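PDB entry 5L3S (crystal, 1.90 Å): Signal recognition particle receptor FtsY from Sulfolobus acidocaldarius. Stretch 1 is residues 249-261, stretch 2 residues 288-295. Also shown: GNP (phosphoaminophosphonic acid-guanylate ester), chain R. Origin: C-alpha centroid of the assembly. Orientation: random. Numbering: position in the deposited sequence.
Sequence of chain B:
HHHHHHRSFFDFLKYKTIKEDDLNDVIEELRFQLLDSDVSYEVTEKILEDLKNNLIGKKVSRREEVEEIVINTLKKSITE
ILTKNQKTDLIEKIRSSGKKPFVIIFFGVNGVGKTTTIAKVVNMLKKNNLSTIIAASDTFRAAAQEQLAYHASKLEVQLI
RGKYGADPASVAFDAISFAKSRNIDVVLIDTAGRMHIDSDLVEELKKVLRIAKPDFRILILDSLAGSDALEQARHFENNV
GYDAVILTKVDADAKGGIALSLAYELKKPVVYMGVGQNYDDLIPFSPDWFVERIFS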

ATOM      1  N   LYS B 249       2.029   6.809  -5.232  1.00 20.11           N
ATOM      2  CA  LYS B 249       2.272   5.622  -6.039  1.00 18.58           C
ATOM      3  C   LYS B 249       1.199   5.400  -7.091  1.00 21.83           C
ATOM      4  O   LYS B 249       0.934   4.277  -7.484  1.00 25.28           O
ATOM      5  CB  LYS B 249       2.430   4.374  -5.149  1.00 18.97           C
ATOM      6  CG  LYS B 249       3.510   4.524  -4.077  1.00 17.01           C
ATOM      7  CD  LYS B 249       3.550   3.298  -3.127  1.00 19.72           C
ATOM      8  CE  LYS B 249       4.334   3.657  -1.833  1.00 22.13           C
ATOM      9  NZ  LYS B 249       4.267   2.569  -0.800  1.00 26.62           N
ATOM     10  N   VAL B 250       0.591   6.492  -7.544  1.00 21.19           N
ATOM     11  CA  VAL B 250      -0.462   6.427  -8.550  1.00 22.09           C
ATOM     12  C   VAL B 250       0.148   5.946  -9.868  1.00 26.39           C
ATOM     13  O   VAL B 250      -0.537   5.369 -10.721  1.00 26.53           O
ATOM     14  CB  VAL B 250      -1.154   7.807  -8.665  1.00 23.97           C
ATOM     15  CG1 VAL B 250      -2.028   7.897  -9.895  1.00 21.81           C
ATOM     16  CG2 VAL B 250      -1.965   8.069  -7.399  1.00 22.47           C
ATOM     17  N   ASP B 251       1.465   6.125 -10.002  1.00 24.80           N
ATOM     18  CA  ASP B 251       2.167   5.658 -11.205  1.00 23.98           C
ATOM     19  C   ASP B 251       2.246   4.121 -11.318  1.00 24.57           C
ATOM     20  O   ASP B 251       2.641   3.601 -12.358  1.00 28.38           O
ATOM     21  CB  ASP B 251       3.571   6.271 -11.313  1.00 21.84           C
ATOM     22  CG  ASP B 251       4.400   6.076 -10.043  1.00 27.12           C
ATOM     23  OD1 ASP B 251       3.942   6.423  -8.927  1.00 21.32           O
ATOM     24  OD2 ASP B 251       5.521   5.550 -10.159  1.00 26.09           O
ATOM     25  N   ALA B 252       1.864   3.404 -10.265  1.00 22.19           N
ATOM     26  CA  ALA B 252       1.778   1.933 -10.345  1.00 22.69           C
ATOM     27  C   ALA B 252       0.484   1.446 -11.025  1.00 33.06           C
ATOM     28  O   ALA B 252      -0.058   0.403 -10.648  1.00 30.89           O
ATOM     29  CB  ALA B 252       1.876   1.335  -8.982  1.00 19.47           C
ATOM     30  N   ASP B 253      -0.009   2.199 -12.007  1.00 30.85           N
ATOM     31  CA  ASP B 253      -1.230   1.841 -12.736  1.00 32.18           C
ATOM     32  C   ASP B 253      -2.428   1.717 -11.787  1.00 31.02           C
ATOM     33  O   ASP B 253      -3.386   0.994 -12.056  1.00 32.05           O
ATOM     34  CB  ASP B 253      -1.025   0.536 -13.526  1.00 38.29           C
ATOM     35  CG  ASP B 253      -2.135   0.280 -14.536  1.00 46.78           C
ATOM     36  OD1 ASP B 253      -2.679   1.267 -15.070  1.00 49.65           O
ATOM     37  OD2 ASP B 253      -2.469  -0.903 -14.786  1.00 41.84           O
ATOM     38  N   ALA B 254      -2.363   2.446 -10.681  1.00 33.44           N
ATOM     39  CA  ALA B 254      -3.418   2.444  -9.676  1.00 33.77           C
ATOM     40  C   ALA B 254      -4.466   3.492 -10.019  1.00 32.83           C
ATOM     41  O   ALA B 254      -4.124   4.641 -10.296  1.00 34.57           O
ATOM     42  CB  ALA B 254      -2.821   2.736  -8.312  1.00 30.66           C
ATOM     43  N   LYS B 255      -5.739   3.108  -9.984  1.00 28.75           N
ATOM     44  CA  LYS B 255      -6.811   4.040 -10.320  1.00 31.64           C
ATOM     45  C   LYS B 255      -7.048   5.095  -9.243  1.00 33.75           C
ATOM     46  O   LYS B 255      -7.408   6.227  -9.553  1.00 34.51           O
ATOM     47  CB  LYS B 255      -8.114   3.290 -10.625  1.00 32.56           C
ATOM     48  CG  LYS B 255      -8.023   2.382 -11.817  1.00 38.22           C
ATOM     49  CD  LYS B 255      -7.870   3.173 -13.097  1.00 42.82           C
ATOM     50  CE  LYS B 255      -7.698   2.254 -14.291  1.00 46.45           C
ATOM     51  NZ  LYS B 255      -8.630   1.101 -14.213  1.00 62.02           N
ATOM     52  N   GLY B 256      -6.852   4.716  -7.983  1.00 29.93           N
ATOM     53  CA  GLY B 256      -7.027   5.634  -6.871  1.00 34.94           C
ATOM     54  C   GLY B 256      -8.468   5.864  -6.434  1.00 31.75           C
ATOM     55  O   GLY B 256      -8.814   6.971  -6.012  1.00 30.69           O
ATOM     56  N   GLY B 257      -9.291   4.817  -6.483  1.00 27.99           N
ATOM     57  CA  GLY B 257     -10.715   4.938  -6.166  1.00 25.65           C
ATOM     58  C   GLY B 257     -10.955   5.389  -4.734  1.00 29.58           C
ATOM     59  O   GLY B 257     -12.040   5.866  -4.413  1.00 26.20           O
ATOM     60  N   ILE B 258      -9.943   5.231  -3.872  1.00 27.59           N
ATOM     61  CA  ILE B 258      -9.968   5.795  -2.511  1.00 30.25           C
ATOM     62  C   ILE B 258     -10.366   7.279  -2.500  1.00 25.12           C
ATOM     63  O   ILE B 258     -11.039   7.737  -1.583  1.00 24.06           O
ATOM     64  CB  ILE B 258      -8.605   5.610  -1.746  1.00 31.43           C
ATOM     65  CG1 ILE B 258      -8.697   6.130  -0.307  1.00 25.32           C
ATOM     66  CG2 ILE B 258      -7.454   6.312  -2.447  1.00 26.26           C
ATOM     67  CD1 ILE B 258      -9.681   5.355   0.565  1.00 29.05           C
ATOM     68  N   ALA B 259      -9.951   8.021  -3.520  1.00 23.80           N
ATOM     69  CA  ALA B 259     -10.329   9.440  -3.654  1.00 28.00           C
ATOM     70  C   ALA B 259     -11.851   9.654  -3.585  1.00 30.57           C
ATOM     71  O   ALA B 259     -12.339  10.564  -2.909  1.00 28.51           O
ATOM     72  CB  ALA B 259      -9.778  10.013  -4.958  1.00 27.24           C
ATOM     73  N   LEU B 260     -12.596   8.804  -4.285  1.00 28.59           N
ATOM     74  CA  LEU B 260     -14.051   8.881  -4.282  1.00 27.85           C
ATOM     75  C   LEU B 260     -14.621   8.494  -2.919  1.00 26.45           C
ATOM     76  O   LEU B 260     -15.523   9.163  -2.403  1.00 30.82           O
ATOM     77  CB  LEU B 260     -14.630   7.971  -5.377  1.00 31.85           C
ATOM     78  CG  LEU B 260     -16.150   7.874  -5.513  1.00 33.83           C
ATOM     79  CD1 LEU B 260     -16.797   9.269  -5.528  1.00 33.26           C
ATOM     80  CD2 LEU B 260     -16.512   7.087  -6.778  1.00 29.74           C
ATOM     81  N   SER B 261     -14.096   7.413  -2.339  1.00 29.46           N
ATOM     82  CA  SER B 261     -14.557   6.947  -1.034  1.00 31.44           C
ATOM     83  C   SER B 261     -14.349   7.992   0.069  1.00 32.87           C
ATOM     84  O   SER B 261     -15.212   8.179   0.923  1.00 33.42           O
ATOM     85  CB  SER B 261     -13.879   5.626  -0.660  1.00 32.08           C
ATOM     86  OG  SER B 261     -14.357   4.582  -1.491  1.00 35.52           O
TER
HETATM   87  PG  GNP R 401       8.103   5.103   6.827  1.00 18.47           P
HETATM   88  O1G GNP R 401       8.695   6.392   7.346  1.00 20.00           O
HETATM   89  O2G GNP R 401       8.981   3.897   7.131  1.00 17.46           O
HETATM   90  O3G GNP R 401       6.736   4.773   7.386  1.00 15.78           O
HETATM   91  N3B GNP R 401       7.969   5.208   5.236  1.00 15.34           N
HETATM   92  PB  GNP R 401       7.342   6.529   4.525  1.00 18.91           P
HETATM   93  O1B GNP R 401       8.012   7.728   5.028  1.00 16.22           O
HETATM   94  O2B GNP R 401       5.886   6.532   4.731  1.00 18.86           O
HETATM   95  O3A GNP R 401       7.638   6.352   3.051  1.00 14.07           O
HETATM   96  PA  GNP R 401       8.912   6.673   2.256  1.00 21.18           P
HETATM   97  O1A GNP R 401       8.964   8.130   1.910  1.00 23.59           O
HETATM   98  O2A GNP R 401      10.121   6.095   2.920  1.00 18.07           O
HETATM   99  O5' GNP R 401       8.693   5.982   0.865  1.00 22.41           O
HETATM  100  C5' GNP R 401       8.629   4.527   0.712  1.00 17.04           C
HETATM  101  C4' GNP R 401       8.998   4.168  -0.716  1.00 18.63           C
HETATM  102  O4' GNP R 401       7.923   4.567  -1.645  1.00 17.76           O
HETATM  103  C3' GNP R 401      10.250   4.856  -1.225  1.00 16.73           C
HETATM  104  O3' GNP R 401      10.930   3.968  -2.095  1.00 18.29           O
HETATM  105  C2' GNP R 401       9.696   6.048  -2.024  1.00 12.62           C
HETATM  106  O2' GNP R 401      10.599   6.454  -3.037  1.00 17.43           O
HETATM  107  C1' GNP R 401       8.498   5.337  -2.673  1.00 17.87           C
HETATM  108  N9  GNP R 401       7.480   6.273  -3.147  1.00 21.77           N
HETATM  109  C8  GNP R 401       6.888   7.307  -2.472  1.00 21.83           C
HETATM  110  N7  GNP R 401       5.983   7.955  -3.183  1.00 23.83           N
HETATM  111  C5  GNP R 401       5.992   7.282  -4.402  1.00 24.33           C
HETATM  112  C6  GNP R 401       5.237   7.516  -5.572  1.00 22.62           C
HETATM  113  O6  GNP R 401       4.402   8.417  -5.735  1.00 21.22           O
HETATM  114  N1  GNP R 401       5.556   6.621  -6.597  1.00 22.71           N
HETATM  115  C2  GNP R 401       6.485   5.598  -6.472  1.00 23.15           C
HETATM  116  N2  GNP R 401       6.688   4.811  -7.528  1.00 19.24           N
HETATM  117  N3  GNP R 401       7.196   5.376  -5.374  1.00 18.05           N
HETATM  118  C4  GNP R 401       6.904   6.253  -4.393  1.00 20.18           C
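Stretch 2 (288-295) DWFVERIF

Stretch 2 is helical from Asp288 to Ile294, with phi near -60° and psi between -39° and -51°, and with i to i+4 bonds such as Arg293 N to Trp289 O (3.0 Å) and Ile294 N to Phe290 O (3.1 Å). It packs against the loop of stretch 1 and the helix that follows. The closest CA pairs are Lys255 CA with Ile294 CA (6.0 Å) and Gly256 CA with Phe290 CA (8.0 Å), so the later residue of stretch 1 pairs with the earlier one of stretch 2. Together the stretches bury 453 Å².

Arg293 provides the polar anchor. Its CA-to-CB bond points toward the loop, and chi1 to chi3 are all t (-176°, 162°, -176°), an extended chain that carries the guanidinium to the backbone; chi4 of 86° then turns the group so that the Ala254 carbonyl lies at its edge. Ala254 O accepts two hydrogen bonds, from Arg293 NH2 (2.8 Å, 146°) and NE (2.9 Å, 145°). Val250 CG1 lies over one guanidinium face, 3.5 Å from Arg293 NH2, and also meets the edge of the indole, 4.1 Å from Trp289 CH2.

Phe290, one turn earlier than Ile294, has chi1 t (173°) and chi2 88°, and its ring reaches Ala259 and Leu260 in the stretch 1 helix. Gly256 O approaches the ring edge, 3.2 Å from Phe290 CE1, while Ala259 CB lies 3.6 Å from Phe290 CE1 and Leu260 CB 3.8 Å from Phe290 CZ. Gly256 has phi 80°, which by itself favours glycine.

Lys255 bends through chi1 and chi2 m (-63°, -68°), bringing its aliphatic portion alongside the helix: Lys255 CD is 4.1 Å from Arg293 CG and 4.3 Å from Ile294 CA. The Ile294 side chain starts sideways, yet its CD1 comes within 4.4 Å of Gly257 CA.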

ATOM      1  N   ASP B 288     -12.039  16.094 -12.627  1.00 35.19           N
ATOM      2  CA  ASP B 288     -12.081  15.717 -14.039  1.00 37.26           C
ATOM      3  C   ASP B 288     -11.006  14.694 -14.385  1.00 36.13           C
ATOM      4  O   ASP B 288     -11.253  13.739 -15.125  1.00 35.83           O
ATOM      5  CB  ASP B 288     -11.904  16.947 -14.925  1.00 38.53           C
ATOM      6  CG  ASP B 288     -13.113  17.861 -14.903  1.00 56.84           C
ATOM      7  OD1 ASP B 288     -14.201  17.411 -14.480  1.00 51.37           O
ATOM      8  OD2 ASP B 288     -12.974  19.027 -15.325  1.00 58.12           O
ATOM      9  N   TRP B 289      -9.809  14.913 -13.850  1.00 39.20           N
ATOM     10  CA  TRP B 289      -8.680  14.023 -14.078  1.00 37.67           C
ATOM     11  C   TRP B 289      -8.963  12.626 -13.513  1.00 38.37           C
ATOM     12  O   TRP B 289      -8.677  11.611 -14.154  1.00 36.17           O
ATOM     13  CB  TRP B 289      -7.425  14.619 -13.437  1.00 36.92           C
ATOM     14  CG  TRP B 289      -6.167  13.867 -13.710  1.00 38.95           C
ATOM     15  CD1 TRP B 289      -5.263  14.117 -14.700  1.00 44.06           C
ATOM     16  CD2 TRP B 289      -5.657  12.747 -12.975  1.00 38.06           C
ATOM     17  NE1 TRP B 289      -4.221  13.223 -14.628  1.00 41.27           N
ATOM     18  CE2 TRP B 289      -4.438  12.372 -13.577  1.00 37.14           C
ATOM     19  CE3 TRP B 289      -6.111  12.027 -11.866  1.00 35.04           C
ATOM     20  CZ2 TRP B 289      -3.673  11.307 -13.113  1.00 36.99           C
ATOM     21  CZ3 TRP B 289      -5.353  10.963 -11.413  1.00 33.55           C
ATOM     22  CH2 TRP B 289      -4.142  10.623 -12.027  1.00 34.07           C
ATOM     23  N   PHE B 290      -9.538  12.590 -12.315  1.00 33.56           N
ATOM     24  CA  PHE B 290      -9.889  11.341 -11.638  1.00 35.76           C
ATOM     25  C   PHE B 290     -10.939  10.545 -12.418  1.00 34.43           C
ATOM     26  O   PHE B 290     -10.825   9.325 -12.587  1.00 33.28           O
ATOM     27  CB  PHE B 290     -10.413  11.649 -10.230  1.00 36.16           C
ATOM     28  CG  PHE B 290     -10.968  10.453  -9.506  1.00 41.79           C
ATOM     29  CD1 PHE B 290     -10.139   9.636  -8.747  1.00 43.10           C
ATOM     30  CD2 PHE B 290     -12.321  10.142  -9.582  1.00 48.63           C
ATOM     31  CE1 PHE B 290     -10.650   8.536  -8.079  1.00 35.41           C
ATOM     32  CE2 PHE B 290     -12.833   9.043  -8.917  1.00 48.38           C
ATOM     33  CZ  PHE B 290     -11.994   8.248  -8.154  1.00 42.16           C
ATOM     34  N   VAL B 291     -11.973  11.241 -12.870  1.00 34.52           N
ATOM     35  CA  VAL B 291     -13.060  10.608 -13.609  1.00 34.60           C
ATOM     36  C   VAL B 291     -12.571  10.035 -14.938  1.00 39.93           C
ATOM     37  O   VAL B 291     -12.992   8.953 -15.361  1.00 37.16           O
ATOM     38  CB  VAL B 291     -14.232  11.603 -13.835  1.00 41.69           C
ATOM     39  CG1 VAL B 291     -15.208  11.078 -14.860  1.00 44.50           C
ATOM     40  CG2 VAL B 291     -14.935  11.890 -12.520  1.00 41.61           C
ATOM     41  N   GLU B 292     -11.671  10.758 -15.595  1.00 44.83           N
ATOM     42  CA  GLU B 292     -11.102  10.264 -16.843  1.00 48.46           C
ATOM     43  C   GLU B 292     -10.241   9.025 -16.610  1.00 43.16           C
ATOM     44  O   GLU B 292     -10.306   8.069 -17.382  1.00 42.01           O
ATOM     45  CB  GLU B 292     -10.316  11.360 -17.567  1.00 50.13           C
ATOM     46  CG  GLU B 292     -11.233  12.370 -18.261  1.00 67.12           C
ATOM     47  CD  GLU B 292     -12.235  11.704 -19.205  1.00 77.10           C
ATOM     48  OE1 GLU B 292     -11.792  10.998 -20.138  1.00 83.20           O
ATOM     49  OE2 GLU B 292     -13.461  11.880 -19.012  1.00 71.26           O
ATOM     50  N   ARG B 293      -9.466   9.034 -15.533  1.00 35.86           N
ATOM     51  CA  ARG B 293      -8.589   7.895 -15.214  1.00 36.83           C
ATOM     52  C   ARG B 293      -9.416   6.623 -15.053  1.00 43.98           C
ATOM     53  O   ARG B 293      -9.149   5.599 -15.688  1.00 43.97           O
ATOM     54  CB  ARG B 293      -7.824   8.167 -13.933  1.00 31.16           C
ATOM     55  CG  ARG B 293      -6.811   7.077 -13.554  1.00 33.83           C
ATOM     56  CD  ARG B 293      -5.811   7.628 -12.554  1.00 35.29           C
ATOM     57  NE  ARG B 293      -4.749   6.685 -12.208  1.00 36.85           N
ATOM     58  CZ  ARG B 293      -3.625   6.529 -12.903  1.00 35.62           C
ATOM     59  NH1 ARG B 293      -3.410   7.239 -14.005  1.00 34.89           N
ATOM     60  NH2 ARG B 293      -2.719   5.648 -12.503  1.00 37.96           N
ATOM     61  N   ILE B 294     -10.447   6.721 -14.222  1.00 47.19           N
ATOM     62  CA  ILE B 294     -11.324   5.598 -13.924  1.00 52.42           C
ATOM     63  C   ILE B 294     -12.116   5.090 -15.125  1.00 52.19           C
ATOM     64  O   ILE B 294     -12.157   3.887 -15.377  1.00 57.35           O
ATOM     65  CB  ILE B 294     -12.284   5.944 -12.772  1.00 57.82           C
ATOM     66  CG1 ILE B 294     -11.501   5.997 -11.458  1.00 59.31           C
ATOM     67  CG2 ILE B 294     -13.447   4.946 -12.711  1.00 58.57           C
ATOM     68  CD1 ILE B 294     -12.315   5.643 -10.246  1.00 64.54           C
ATOM     69  N   PHE B 295     -12.742   5.997 -15.869  1.00 54.85           N
ATOM     70  CA  PHE B 295     -13.600   5.589 -16.981  1.00 62.34           C
ATOM     71  C   PHE B 295     -12.908   5.601 -18.343  1.00 77.29           C
ATOM     72  O   PHE B 295     -13.563   5.475 -19.380  1.00 84.22           O
ATOM     73  CB  PHE B 295     -14.885   6.425 -17.015  1.00 54.65           C
ATOM     74  CG  PHE B 295     -15.764   6.215 -15.821  1.00 49.06           C
ATOM     75  CD1 PHE B 295     -15.673   7.047 -14.720  1.00 43.55           C
ATOM     76  CD2 PHE B 295     -16.667   5.168 -15.788  1.00 56.55           C
ATOM     77  CE1 PHE B 295     -16.476   6.844 -13.614  1.00 49.27           C
ATOM     78  CE2 PHE B 295     -17.473   4.963 -14.686  1.00 54.53           C
ATOM     79  CZ  PHE B 295     -17.377   5.798 -13.600  1.00 49.52           C
TER